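Local coordinates for protein carboxylase (Deinococcus radiodurans, PDB 5H80) that probably carries out, through its biotin carboxylase domain, the ATP-dependent carboxylation of biotin within a single-chain multienzyme carboxylase, at residues P365-E376 with F448-L460. Numbering follows the deposited sequence.
Sequences PGQAVQARVNME and FQIAGVSTNLAFL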
ATOM      1  N   PRO A 365      -4.057  -8.696 -13.112  1.00 24.68           N
ATOM      2  CA  PRO A 365      -3.909  -9.781 -12.159  1.00 27.84           C
ATOM      3  C   PRO A 365      -4.011  -9.293 -10.713  1.00 26.08           C
ATOM      4  O   PRO A 365      -4.016  -8.074 -10.486  1.00 27.59           O
ATOM      5  CB  PRO A 365      -2.457 -10.245 -12.411  1.00 26.14           C
ATOM      6  CG  PRO A 365      -1.789  -9.035 -12.704  1.00 28.44           C
ATOM      7  CD  PRO A 365      -2.754  -8.267 -13.628  1.00 30.40           C
ATOM      8  N   GLY A 366      -4.051 -10.230  -9.786  1.00 26.78           N
ATOM      9  CA  GLY A 366      -4.166  -9.938  -8.367  1.00 25.27           C
ATOM     10  C   GLY A 366      -5.641  -9.622  -8.007  1.00 22.50           C
ATOM     11  O   GLY A 366      -6.568  -9.905  -8.752  1.00 21.95           O
ATOM     12  N   GLN A 367      -5.797  -9.140  -6.800  1.00 24.83           N
ATOM     13  CA  GLN A 367      -7.155  -9.149  -6.209  1.00 20.29           C
ATOM     14  C   GLN A 367      -7.044  -8.272  -5.028  1.00 25.69           C
ATOM     15  O   GLN A 367      -5.988  -8.214  -4.349  1.00 23.96           O
ATOM     16  CB  GLN A 367      -7.648 -10.540  -5.865  1.00 22.86           C
ATOM     17  CG  GLN A 367      -6.659 -11.401  -5.082  1.00 22.31           C
ATOM     18  CD  GLN A 367      -7.171 -12.762  -4.671  1.00 24.47           C
ATOM     19  OE1 GLN A 367      -8.382 -13.000  -4.564  1.00 24.90           O
ATOM     20  NE2 GLN A 367      -6.234 -13.668  -4.403  1.00 28.89           N
ATOM     21  N   ALA A 368      -8.159  -7.653  -4.690  1.00 21.18           N
ATOM     22  CA  ALA A 368      -8.167  -6.841  -3.419  1.00 20.15           C
ATOM     23  C   ALA A 368      -9.583  -6.830  -2.806  1.00 20.02           C
ATOM     24  O   ALA A 368     -10.616  -7.163  -3.509  1.00 21.91           O
ATOM     25  CB  ALA A 368      -7.698  -5.446  -3.681  1.00 19.65           C
ATOM     26  N   VAL A 369      -9.631  -6.599  -1.537  1.00 21.04           N
ATOM     27  CA  VAL A 369     -10.880  -6.442  -0.803  1.00 19.14           C
ATOM     28  C   VAL A 369     -10.756  -5.249   0.195  1.00 22.17           C
ATOM     29  O   VAL A 369      -9.745  -5.046   0.844  1.00 22.46           O
ATOM     30  CB  VAL A 369     -11.267  -7.727  -0.081  1.00 18.96           C
ATOM     31  CG1 VAL A 369     -10.309  -8.213   1.039  1.00 18.00           C
ATOM     32  CG2 VAL A 369     -12.542  -7.646   0.661  1.00 18.90           C
ATOM     33  N   GLN A 370     -11.874  -4.559   0.387  1.00 19.71           N
ATOM     34  CA  GLN A 370     -12.025  -3.548   1.392  1.00 20.06           C
ATOM     35  C   GLN A 370     -13.010  -3.978   2.435  1.00 18.91           C
ATOM     36  O   GLN A 370     -14.080  -4.540   2.088  1.00 22.78           O
ATOM     37  CB  GLN A 370     -12.545  -2.209   0.792  1.00 21.18           C
ATOM     38  CG  GLN A 370     -13.007  -1.142   1.860  1.00 23.95           C
ATOM     39  CD  GLN A 370     -13.202   0.223   1.281  1.00 25.50           C
ATOM     40  OE1 GLN A 370     -12.252   1.000   1.127  1.00 25.32           O
ATOM     41  NE2 GLN A 370     -14.427   0.578   0.970  1.00 26.09           N
ATOM     42  N   ALA A 371     -12.673  -3.809   3.685  1.00 23.96           N
ATOM     43  CA  ALA A 371     -13.662  -4.029   4.742  1.00 23.88           C
ATOM     44  C   ALA A 371     -13.953  -2.634   5.428  1.00 23.24           C
ATOM     45  O   ALA A 371     -13.056  -1.875   5.702  1.00 22.30           O
ATOM     46  CB  ALA A 371     -13.228  -5.014   5.724  1.00 24.70           C
ATOM     47  N   ARG A 372     -15.252  -2.316   5.641  1.00 23.66           N
ATOM     48  CA  ARG A 372     -15.578  -1.111   6.399  1.00 24.34           C
ATOM     49  C   ARG A 372     -15.621  -1.412   7.951  1.00 24.80           C
ATOM     50  O   ARG A 372     -16.493  -2.206   8.461  1.00 22.98           O
ATOM     51  CB  ARG A 372     -16.939  -0.693   5.884  1.00 28.03           C
ATOM     52  CG  ARG A 372     -16.992  -0.393   4.325  1.00 27.29           C
ATOM     53  CD  ARG A 372     -18.257   0.439   3.917  1.00 28.39           C
ATOM     54  NE  ARG A 372     -18.453   0.532   2.442  1.00 26.24           N
ATOM     55  CZ  ARG A 372     -19.376   1.308   1.846  1.00 27.68           C
ATOM     56  NH1 ARG A 372     -20.071   2.171   2.548  1.00 31.02           N
ATOM     57  NH2 ARG A 372     -19.535   1.290   0.537  1.00 27.07           N
ATOM     58  N   VAL A 373     -14.701  -0.802   8.668  1.00 23.03           N
ATOM     59  CA  VAL A 373     -14.673  -0.818  10.148  1.00 22.08           C
ATOM     60  C   VAL A 373     -15.584   0.217  10.753  1.00 22.93           C
ATOM     61  O   VAL A 373     -15.351   1.426  10.491  1.00 25.50           O
ATOM     62  CB  VAL A 373     -13.258  -0.788  10.666  1.00 25.18           C
ATOM     63  CG1 VAL A 373     -13.234  -0.963  12.168  1.00 26.16           C
ATOM     64  CG2 VAL A 373     -12.425  -1.849   9.925  1.00 24.01           C
ATOM     65  N   ASN A 374     -16.660  -0.250  11.382  1.00 25.63           N
ATOM     66  CA  ASN A 374     -17.692   0.648  11.917  1.00 26.23           C
ATOM     67  C   ASN A 374     -17.744   0.616  13.474  1.00 26.18           C
ATOM     68  O   ASN A 374     -17.437  -0.382  14.095  1.00 29.30           O
ATOM     69  CB  ASN A 374     -19.093   0.404  11.363  1.00 25.69           C
ATOM     70  CG  ASN A 374     -19.234   0.415   9.844  1.00 27.40           C
ATOM     71  OD1 ASN A 374     -18.716   1.311   9.156  1.00 30.95           O
ATOM     72  ND2 ASN A 374     -20.056  -0.493   9.331  1.00 29.71           N
ATOM     73  N   MET A 375     -18.180   1.724  14.050  1.00 25.73           N
ATOM     74  CA  MET A 375     -18.537   1.828  15.471  1.00 28.97           C
ATOM     75  C   MET A 375     -19.953   1.311  15.529  1.00 36.80           C
ATOM     76  O   MET A 375     -20.857   1.942  15.004  1.00 42.77           O
ATOM     77  CB  MET A 375     -18.423   3.305  15.865  1.00 31.74           C
ATOM     78  CG  MET A 375     -18.606   3.549  17.328  1.00 38.13           C
ATOM     79  SD  MET A 375     -18.161   5.253  17.629  1.00 42.96           S
ATOM     80  CE  MET A 375     -18.760   5.348  19.348  1.00 45.79           C
ATOM     81  N   GLU A 376     -20.133   0.124  16.089  1.00 43.51           N
ATOM     82  CA  GLU A 376     -21.442  -0.576  16.200  1.00 55.54           C
ATOM     83  C   GLU A 376     -21.211  -2.043  16.514  1.00 58.58           C
ATOM     84  O   GLU A 376     -20.811  -2.372  17.617  1.00 72.70           O
ATOM     85  CB  GLU A 376     -22.318  -0.500  14.935  1.00 55.55           C
ATOM     86  CG  GLU A 376     -21.794  -1.269  13.717  1.00 58.45           C
ATOM     87  CD  GLU A 376     -22.325  -0.759  12.365  1.00 63.72           C
ATOM     88  OE1 GLU A 376     -22.134  -1.502  11.342  1.00 50.58           O
ATOM     89  OE2 GLU A 376     -22.888   0.381  12.315  1.00 51.28           O
ATOM     90  N   PHE A 448      -5.936  -4.832  14.171  1.00 28.87           N
ATOM     91  CA  PHE A 448      -6.557  -3.549  14.448  1.00 26.92           C
ATOM     92  C   PHE A 448      -6.973  -3.375  15.914  1.00 30.07           C
ATOM     93  O   PHE A 448      -7.996  -3.892  16.329  1.00 30.53           O
ATOM     94  CB  PHE A 448      -7.761  -3.362  13.535  1.00 24.75           C
ATOM     95  CG  PHE A 448      -8.058  -1.924  13.135  1.00 25.23           C
ATOM     96  CD1 PHE A 448      -8.691  -1.734  11.916  1.00 23.21           C
ATOM     97  CD2 PHE A 448      -7.784  -0.780  13.932  1.00 25.67           C
ATOM     98  CE1 PHE A 448      -9.030  -0.465  11.445  1.00 25.01           C
ATOM     99  CE2 PHE A 448      -8.141   0.535  13.489  1.00 27.21           C
ATOM    100  CZ  PHE A 448      -8.750   0.690  12.213  1.00 28.58           C
ATOM    101  N   GLN A 449      -6.194  -2.568  16.602  1.00 30.83           N
ATOM    102  CA  GLN A 449      -6.355  -2.344  18.090  1.00 34.78           C
ATOM    103  C   GLN A 449      -7.197  -1.108  18.199  1.00 29.47           C
ATOM    104  O   GLN A 449      -6.772  -0.062  17.727  1.00 32.55           O
ATOM    105  CB  GLN A 449      -5.018  -2.020  18.741  1.00 37.87           C
ATOM    106  CG  GLN A 449      -3.924  -3.034  18.635  1.00 48.45           C
ATOM    107  CD  GLN A 449      -2.755  -2.669  19.519  1.00 56.12           C
ATOM    108  OE1 GLN A 449      -2.833  -2.777  20.745  1.00 65.34           O
ATOM    109  NE2 GLN A 449      -1.665  -2.229  18.909  1.00 56.71           N
ATOM    110  N   ILE A 450      -8.433  -1.283  18.642  1.00 32.50           N
ATOM    111  CA  ILE A 450      -9.286  -0.214  18.995  1.00 35.23           C
ATOM    112  C   ILE A 450      -9.737  -0.430  20.465  1.00 34.35           C
ATOM    113  O   ILE A 450     -10.172  -1.518  20.804  1.00 40.31           O
ATOM    114  CB  ILE A 450     -10.513  -0.145  18.055  1.00 37.18           C
ATOM    115  CG1 ILE A 450     -10.014  -0.130  16.603  1.00 36.18           C
ATOM    116  CG2 ILE A 450     -11.334   1.109  18.332  1.00 43.52           C
ATOM    117  CD1 ILE A 450     -11.110  -0.085  15.569  1.00 38.52           C
ATOM    118  N   ALA A 451      -9.603   0.614  21.275  1.00 34.99           N
ATOM    119  CA  ALA A 451     -10.185   0.652  22.645  1.00 36.95           C
ATOM    120  C   ALA A 451     -10.952   1.965  22.892  1.00 31.07           C
ATOM    121  O   ALA A 451     -10.546   3.026  22.380  1.00 35.18           O
ATOM    122  CB  ALA A 451      -9.074   0.456  23.663  1.00 39.04           C
ATOM    123  N   GLY A 452     -12.056   1.851  23.653  1.00 37.00           N
ATOM    124  CA  GLY A 452     -12.899   2.989  24.107  1.00 33.71           C
ATOM    125  C   GLY A 452     -14.259   3.056  23.425  1.00 43.01           C
ATOM    126  O   GLY A 452     -15.137   3.662  23.980  1.00 35.30           O
ATOM    127  N   VAL A 453     -14.424   2.484  22.197  1.00 37.78           N
ATOM    128  CA  VAL A 453     -15.736   2.398  21.508  1.00 38.49           C
ATOM    129  C   VAL A 453     -15.977   0.977  21.007  1.00 36.34           C
ATOM    130  O   VAL A 453     -15.009   0.238  20.826  1.00 32.30           O
ATOM    131  CB  VAL A 453     -15.779   3.370  20.285  1.00 37.19           C
ATOM    132  CG1 VAL A 453     -15.600   4.765  20.754  1.00 32.93           C
ATOM    133  CG2 VAL A 453     -14.683   3.042  19.249  1.00 37.41           C
ATOM    134  N   SER A 454     -17.235   0.565  20.768  1.00 31.20           N
ATOM    135  CA  SER A 454     -17.423  -0.774  20.244  1.00 34.03           C
ATOM    136  C   SER A 454     -17.350  -0.689  18.703  1.00 30.12           C
ATOM    137  O   SER A 454     -17.821   0.301  18.118  1.00 25.67           O
ATOM    138  CB  SER A 454     -18.734  -1.437  20.688  1.00 39.82           C
ATOM    139  OG  SER A 454     -18.703  -1.587  22.099  1.00 47.00           O
ATOM    140  N   THR A 455     -16.860  -1.763  18.115  1.00 32.42           N
ATOM    141  CA  THR A 455     -16.763  -1.949  16.667  1.00 29.43           C
ATOM    142  C   THR A 455     -17.320  -3.304  16.123  1.00 31.38           C
ATOM    143  O   THR A 455     -17.560  -4.312  16.848  1.00 28.65           O
ATOM    144  CB  THR A 455     -15.285  -1.806  16.147  1.00 34.07           C
ATOM    145  OG1 THR A 455     -14.540  -3.021  16.330  1.00 30.35           O
ATOM    146  CG2 THR A 455     -14.536  -0.603  16.724  1.00 36.79           C
ATOM    147  N   ASN A 456     -17.381  -3.331  14.793  1.00 24.92           N
ATOM    148  CA  ASN A 456     -17.683  -4.495  14.000  1.00 27.13           C
ATOM    149  C   ASN A 456     -16.464  -5.420  13.708  1.00 24.72           C
ATOM    150  O   ASN A 456     -16.567  -6.313  12.926  1.00 24.55           O
ATOM    151  CB  ASN A 456     -18.549  -4.181  12.762  1.00 27.91           C
ATOM    152  CG  ASN A 456     -17.798  -3.468  11.646  1.00 20.70           C
ATOM    153  OD1 ASN A 456     -16.691  -2.985  11.885  1.00 27.63           O
ATOM    154  ND2 ASN A 456     -18.395  -3.339  10.489  1.00 25.26           N
ATOM    155  N   LEU A 457     -15.321  -5.183  14.308  1.00 26.83           N
ATOM    156  CA  LEU A 457     -14.178  -6.014  13.946  1.00 27.86           C
ATOM    157  C   LEU A 457     -14.362  -7.524  14.095  1.00 31.34           C
ATOM    158  O   LEU A 457     -14.005  -8.292  13.182  1.00 26.75           O
ATOM    159  CB  LEU A 457     -12.894  -5.574  14.595  1.00 27.11           C
ATOM    160  CG  LEU A 457     -12.276  -4.264  14.149  1.00 35.81           C
ATOM    161  CD1 LEU A 457     -11.402  -3.792  15.263  1.00 36.33           C
ATOM    162  CD2 LEU A 457     -11.417  -4.437  12.879  1.00 34.65           C
ATOM    163  N   ALA A 458     -15.007  -7.967  15.158  1.00 30.57           N
ATOM    164  CA  ALA A 458     -15.353  -9.435  15.260  1.00 31.10           C
ATOM    165  C   ALA A 458     -16.311  -9.920  14.232  1.00 27.79           C
ATOM    166  O   ALA A 458     -16.183 -11.028  13.738  1.00 29.05           O
ATOM    167  CB  ALA A 458     -15.880  -9.795  16.672  1.00 33.16           C
ATOM    168  N   PHE A 459     -17.335  -9.127  13.941  1.00 26.79           N
ATOM    169  CA  PHE A 459     -18.269  -9.483  12.920  1.00 26.00           C
ATOM    170  C   PHE A 459     -17.667  -9.646  11.492  1.00 26.83           C
ATOM    171  O   PHE A 459     -17.954 -10.621  10.817  1.00 24.94           O
ATOM    172  CB  PHE A 459     -19.386  -8.543  12.959  1.00 28.32           C
ATOM    173  CG  PHE A 459     -20.523  -8.937  12.082  1.00 26.11           C
ATOM    174  CD1 PHE A 459     -21.479  -9.854  12.552  1.00 30.69           C
ATOM    175  CD2 PHE A 459     -20.694  -8.413  10.837  1.00 30.99           C
ATOM    176  CE1 PHE A 459     -22.548 -10.245  11.767  1.00 29.41           C
ATOM    177  CE2 PHE A 459     -21.734  -8.840  10.058  1.00 30.48           C
ATOM    178  CZ  PHE A 459     -22.677  -9.714  10.497  1.00 32.44           C
ATOM    179  N   LEU A 460     -16.735  -8.733  11.165  1.00 23.65           N
ATOM    180  CA  LEU A 460     -15.916  -8.737   9.912  1.00 24.63           C
ATOM    181  C   LEU A 460     -15.107  -9.998   9.845  1.00 24.28           C
ATOM    182  O   LEU A 460     -15.152 -10.627   8.794  1.00 23.01           O
ATOM    183  CB  LEU A 460     -14.996  -7.486   9.863  1.00 23.13           C
ATOM    184  CG  LEU A 460     -15.790  -6.195   9.464  1.00 26.46           C
ATOM    185  CD1 LEU A 460     -14.939  -4.921   9.544  1.00 26.55           C
ATOM    186  CD2 LEU A 460     -16.622  -6.182   8.215  1.00 28.57           C
TER
HETATM  187  O   HOH W   1     -21.164  -4.250  10.574  1.00 40.37           O
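V373 lays its two methyls against F448, I450, L457 and L460. V373 CG1 stands anti to the backbone N (chi1 -174°) and meets I450 CD1 and, at 4.0 Å, L457 CG. V373 CG2 lies 4.0 Å from F448 CE1 and also touches L460 CD1. Beside this apolar cluster N456, the residue just before the helix, grips the end of strand 367-374 with its side-chain amide. N456 ND2 donates to R372 O (3.0 Å), which lies close to the amide plane. N456 OD1 accepts from N374 N (2.8 Å), which comes from above the carbonyl plane. The backbone N of N456 donates to N374 O (3.0 Å), adding a third bond. A water joins N456 ND2 to E376 OE1. A leucine at N456 would probably leave R372 O and N374 N without these mates and loosen the strand end from the helix start. Further out, M375 CE rests on V453 CG1 (3.5 Å). T455 OG1 accepts from L457 N, an ST turn leading into the helix. In the biotin carboxylase C-terminal domain, strand 367-374 runs between antiparallel strands 264-270 and 421-429, while L457 and L460 of helix 457-465 also pack on helix 434-446.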